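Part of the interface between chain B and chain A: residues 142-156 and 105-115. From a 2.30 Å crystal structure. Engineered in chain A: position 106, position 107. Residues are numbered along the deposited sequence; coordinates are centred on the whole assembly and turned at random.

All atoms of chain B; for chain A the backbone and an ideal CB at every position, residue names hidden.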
# COMPACT_ATOMS: atom_id res chain seq x y z
N VAL B 142 -13.37 -5.55 3.94
CA VAL B 142 -13.06 -6.27 2.73
C VAL B 142 -13.91 -7.53 2.70
O VAL B 142 -13.96 -8.27 3.68
CB VAL B 142 -11.54 -6.57 2.69
CG1 VAL B 142 -11.18 -7.65 1.67
CG2 VAL B 142 -10.76 -5.29 2.42
N GLN B 143 -14.61 -7.78 1.60
CA GLN B 143 -15.49 -8.93 1.53
C GLN B 143 -15.54 -9.49 0.12
O GLN B 143 -14.99 -8.90 -0.80
CB GLN B 143 -16.91 -8.59 1.99
CG GLN B 143 -17.56 -7.59 1.07
CD GLN B 143 -19.04 -7.54 1.21
OE1 GLN B 143 -19.58 -7.75 2.30
NE2 GLN B 143 -19.73 -7.23 0.11
N ALA B 144 -16.22 -10.62 -0.03
CA ALA B 144 -16.30 -11.25 -1.34
C ALA B 144 -17.27 -10.49 -2.21
O ALA B 144 -18.31 -10.05 -1.75
CB ALA B 144 -16.70 -12.69 -1.23
N GLY B 145 -16.91 -10.37 -3.49
CA GLY B 145 -17.70 -9.64 -4.46
C GLY B 145 -18.61 -10.56 -5.23
O GLY B 145 -18.50 -11.77 -5.11
N PRO B 146 -19.51 -9.98 -6.05
CA PRO B 146 -20.46 -10.73 -6.88
C PRO B 146 -19.81 -11.75 -7.82
O PRO B 146 -20.36 -12.82 -8.02
CB PRO B 146 -21.17 -9.64 -7.69
CG PRO B 146 -20.91 -8.36 -6.94
CD PRO B 146 -19.66 -8.51 -6.19
N ALA B 147 -18.64 -11.43 -8.36
CA ALA B 147 -17.94 -12.33 -9.30
C ALA B 147 -17.10 -13.45 -8.61
O ALA B 147 -16.65 -14.39 -9.29
CB ALA B 147 -17.04 -11.51 -10.24
N ALA B 148 -16.94 -13.37 -7.28
CA ALA B 148 -16.12 -14.33 -6.50
C ALA B 148 -16.43 -15.82 -6.70
O ALA B 148 -17.58 -16.27 -6.53
CB ALA B 148 -16.13 -13.99 -5.01
N SER B 149 -15.38 -16.57 -7.04
CA SER B 149 -15.42 -18.06 -7.02
C SER B 149 -15.58 -18.58 -5.60
O SER B 149 -15.30 -17.85 -4.62
CB SER B 149 -14.11 -18.63 -7.59
OG SER B 149 -12.99 -18.24 -6.79
N GLU B 150 -15.99 -19.85 -5.50
CA GLU B 150 -16.03 -20.65 -4.26
C GLU B 150 -14.75 -20.48 -3.42
O GLU B 150 -14.82 -20.22 -2.22
CB GLU B 150 -16.28 -22.13 -4.60
CG GLU B 150 -16.87 -23.02 -3.45
CD GLU B 150 -17.28 -24.46 -3.89
OE1 GLU B 150 -16.52 -25.14 -4.63
OE2 GLU B 150 -18.38 -24.92 -3.48
N GLU B 151 -13.59 -20.58 -4.07
CA GLU B 151 -12.30 -20.44 -3.42
C GLU B 151 -12.16 -19.05 -2.80
O GLU B 151 -11.71 -18.92 -1.66
CB GLU B 151 -11.17 -20.64 -4.43
CG GLU B 151 -10.54 -22.01 -4.44
CD GLU B 151 -9.58 -22.22 -3.28
OE1 GLU B 151 -8.56 -21.49 -3.19
OE2 GLU B 151 -9.84 -23.13 -2.45
N MSE B 152 -12.55 -18.03 -3.56
CA MSE B 152 -12.45 -16.67 -3.06
C MSE B 152 -13.29 -16.46 -1.81
O MSE B 152 -12.83 -15.85 -0.84
CB MSE B 152 -12.80 -15.64 -4.14
CG MSE B 152 -12.61 -14.24 -3.68
SE MSE B 152 -10.71 -13.90 -3.37
CE MSE B 152 -10.13 -13.59 -5.22
N ARG B 153 -14.53 -16.96 -1.84
CA ARG B 153 -15.48 -16.89 -0.73
C ARG B 153 -14.91 -17.47 0.57
O ARG B 153 -15.09 -16.90 1.65
CB ARG B 153 -16.76 -17.67 -1.10
CG ARG B 153 -17.51 -17.16 -2.34
CD ARG B 153 -18.83 -16.51 -1.97
NE ARG B 153 -19.99 -17.32 -2.37
CZ ARG B 153 -20.60 -18.23 -1.60
NH1 ARG B 153 -20.17 -18.49 -0.36
NH2 ARG B 153 -21.65 -18.91 -2.08
N GLN B 154 -14.22 -18.60 0.43
CA GLN B 154 -13.57 -19.30 1.54
C GLN B 154 -12.44 -18.47 2.11
O GLN B 154 -12.25 -18.42 3.32
CB GLN B 154 -13.01 -20.65 1.08
CG GLN B 154 -12.66 -21.62 2.23
CD GLN B 154 -11.33 -22.36 2.02
OE1 GLN B 154 -10.28 -21.73 1.81
NE2 GLN B 154 -11.37 -23.68 2.08
N ARG B 155 -11.68 -17.83 1.23
CA ARG B 155 -10.56 -17.00 1.67
C ARG B 155 -11.00 -15.75 2.43
O ARG B 155 -10.23 -15.22 3.25
CB ARG B 155 -9.62 -16.67 0.52
CG ARG B 155 -8.95 -17.90 0.02
CD ARG B 155 -8.11 -17.69 -1.24
NE ARG B 155 -7.16 -18.79 -1.27
CZ ARG B 155 -6.66 -19.37 -2.35
NH1 ARG B 155 -6.99 -18.95 -3.56
NH2 ARG B 155 -5.81 -20.38 -2.20
N LEU B 156 -12.26 -15.35 2.22
CA LEU B 156 -12.80 -14.12 2.77
C LEU B 156 -13.93 -14.34 3.78
O LEU B 156 -14.04 -15.46 4.34
CB LEU B 156 -13.28 -13.21 1.63
CG LEU B 156 -12.18 -12.70 0.69
CD1 LEU B 156 -12.77 -11.80 -0.43
CD2 LEU B 156 -11.04 -12.00 1.46
N UNK A 105 -16.05 -2.56 -12.87
CA UNK A 105 -17.41 -2.24 -12.49
C UNK A 105 -17.77 -3.24 -11.40
O UNK A 105 -17.24 -4.35 -11.38
CB UNK A 105 -18.37 -2.30 -13.68
N UNK A 106 -18.64 -2.82 -10.48
CA UNK A 106 -19.03 -3.62 -9.32
C UNK A 106 -19.40 -5.10 -9.53
O UNK A 106 -18.94 -5.97 -8.78
CB UNK A 106 -20.23 -2.93 -8.67
N UNK A 107 -20.21 -5.39 -10.55
CA UNK A 107 -20.62 -6.76 -10.80
C UNK A 107 -19.49 -7.68 -11.24
O UNK A 107 -19.58 -8.89 -11.07
CB UNK A 107 -21.72 -6.77 -11.86
N UNK A 108 -18.42 -7.09 -11.75
CA UNK A 108 -17.21 -7.84 -12.09
C UNK A 108 -16.19 -8.06 -10.98
O UNK A 108 -15.15 -8.68 -11.22
CB UNK A 108 -16.50 -7.12 -13.24
N UNK A 109 -16.45 -7.55 -9.77
CA UNK A 109 -15.48 -7.67 -8.68
C UNK A 109 -15.63 -8.95 -7.85
O UNK A 109 -16.76 -9.35 -7.52
CB UNK A 109 -15.61 -6.46 -7.76
N UNK A 110 -14.51 -9.60 -7.54
CA UNK A 110 -14.46 -10.74 -6.64
C UNK A 110 -14.13 -10.34 -5.17
O UNK A 110 -14.54 -11.03 -4.23
CB UNK A 110 -13.42 -11.74 -7.16
N UNK A 111 -13.40 -9.22 -5.00
CA UNK A 111 -13.05 -8.66 -3.71
C UNK A 111 -13.53 -7.21 -3.68
O UNK A 111 -13.25 -6.43 -4.59
CB UNK A 111 -11.55 -8.76 -3.45
N UNK A 112 -14.23 -6.84 -2.63
CA UNK A 112 -14.89 -5.55 -2.60
C UNK A 112 -14.61 -4.89 -1.29
O UNK A 112 -14.54 -5.53 -0.26
CB UNK A 112 -16.40 -5.68 -2.83
N UNK A 113 -14.48 -3.58 -1.35
CA UNK A 113 -14.37 -2.78 -0.17
C UNK A 113 -15.73 -2.15 0.09
O UNK A 113 -16.24 -1.40 -0.76
CB UNK A 113 -13.27 -1.72 -0.31
N UNK A 114 -16.34 -2.49 1.23
CA UNK A 114 -17.71 -2.08 1.57
C UNK A 114 -17.88 -1.41 2.97
O UNK A 114 -17.03 -1.59 3.86
CB UNK A 114 -18.61 -3.31 1.50
N UNK A 115 -18.96 -0.64 3.15
CA UNK A 115 -19.33 -0.17 4.48
C UNK A 115 -19.87 -1.36 5.25
O UNK A 115 -20.76 -2.05 4.76
CB UNK A 115 -20.36 0.96 4.42

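Position 105 has no atom of chain B within 5.5 Å of its ideal CB, so the contact sets no preference; it is A105(A). At 106 the CB is equally free and points sideways, and many residues would fit. The deposited Q106(A), an engineered substitution, leads its end away, while its backbone O lies 3.6 Å from P146(B) CG.

Position 107 directs its CB away, 5.1 Å from P146(B) CB, so only a long, flexible chain could fold back onto the proline. Q107(A), also engineered, does so with chi1 and chi2 both m, bringing NE2 to 3.6 Å from P146(B) CB. At 108 the ideal CB would sit 5.3 Å from A147(B) CB, with room to spare; phi/psi of -87/0 does not demand glycine, yet G108(A) is found.

Position 109 works mainly through its backbone. Its O accepts from A147(B) N at 2.9 Å (155°), whatever the side chain, and the CB points sideways, 4.8 Å from P146(B) CD. Medium or long chains are tolerated; the residue is Q109(A).

At 110 the ideal CB lies 3.8 Å from A148(B) CA and 4.2 Å from M152(B) CE, which favours something small: Ala, Ser or perhaps Thr. S110(A) fits, its OG 4.1 Å from A147(B) CB, and its backbone O accepts from G145(B) N at 2.6 Å (163°).

Position 111 pairs with A144(B) in an antiparallel, non-hydrogen-bonded bridge. Its CB lies 4.5 Å from L156(B) CD1 and 5.2 Å from M152(B) SE, an apolar setting suited to Val, Ile or Leu. V111(A) uses both branches: CG1 meets V142(B) CG1 at 3.7 Å, and CG2 meets M152(B) CE at 4.0 Å.

Position 112 pairs with Q143(B), giving two backbone bonds: 112 N to Q143(B) O and Q143(B) N to 112 O, both 2.9 Å. Both side chains leave on the same face, so a polar chain could reach the Q143(B) amide, although an apolar one could cover G145(B) and P146(B). Q112(A) combines these roles: OE1 accepts a weak bond from Q143(B) NE2 at 3.3 Å, and NE2 lies 3.4 Å from P146(B) CD.

Position 113 bridges V142(B), with its CB 5.1 Å from V142(B) CG2, a gap for an aliphatic chain. L113(A) fills it, CD1 reaching that CG2 at 4.1 Å. At 114 the CB is 4.3 Å from Q143(B) CD, and a compact or β-branched residue can pack on the amide; V114(A) brings CG2 to 3.4 Å from Q143(B) CD. Position 115 is out of reach and unconstrained here; E115(A) bonds elsewhere in the structure.

Chain A 105-115: AQQGQSVQLVE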
# COMPACT_ATOMS: atom_id res chain seq x y z
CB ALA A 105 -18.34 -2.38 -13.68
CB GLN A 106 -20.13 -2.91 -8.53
CG GLN A 106 -19.68 -2.41 -7.18
CD GLN A 106 -18.87 -1.11 -7.24
OE1 GLN A 106 -19.18 -0.21 -8.03
NE2 GLN A 106 -17.84 -1.00 -6.38
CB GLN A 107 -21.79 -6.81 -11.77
CG GLN A 107 -23.13 -6.75 -11.07
CD GLN A 107 -23.50 -8.07 -10.36
OE1 GLN A 107 -23.31 -9.17 -10.90
NE2 GLN A 107 -24.04 -7.94 -9.14
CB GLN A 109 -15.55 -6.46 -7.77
CG GLN A 109 -15.60 -5.16 -8.52
CD GLN A 109 -15.47 -3.99 -7.59
OE1 GLN A 109 -15.22 -2.87 -8.02
NE2 GLN A 109 -15.60 -4.26 -6.30
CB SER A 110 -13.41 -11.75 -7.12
OG SER A 110 -13.37 -11.80 -8.53
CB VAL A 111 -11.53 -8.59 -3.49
CG1 VAL A 111 -11.18 -8.17 -2.02
CG2 VAL A 111 -10.89 -9.88 -3.85
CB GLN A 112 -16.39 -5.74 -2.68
CG GLN A 112 -17.00 -5.47 -4.00
CD GLN A 112 -18.49 -5.70 -3.98
OE1 GLN A 112 -19.05 -6.18 -2.98
NE2 GLN A 112 -19.16 -5.33 -5.06
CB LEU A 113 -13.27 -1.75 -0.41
CG LEU A 113 -13.04 -0.87 0.79
CD1 LEU A 113 -12.75 -1.77 2.02
CD2 LEU A 113 -11.92 0.15 0.55
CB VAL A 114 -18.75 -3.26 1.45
CG1 VAL A 114 -18.85 -3.81 0.02
CG2 VAL A 114 -18.45 -4.38 2.46
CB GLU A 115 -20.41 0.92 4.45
CG GLU A 115 -20.74 1.37 5.88
CD GLU A 115 -21.86 2.40 6.02
OE1 GLU A 115 -22.81 2.40 5.19
OE2 GLU A 115 -21.81 3.19 7.00
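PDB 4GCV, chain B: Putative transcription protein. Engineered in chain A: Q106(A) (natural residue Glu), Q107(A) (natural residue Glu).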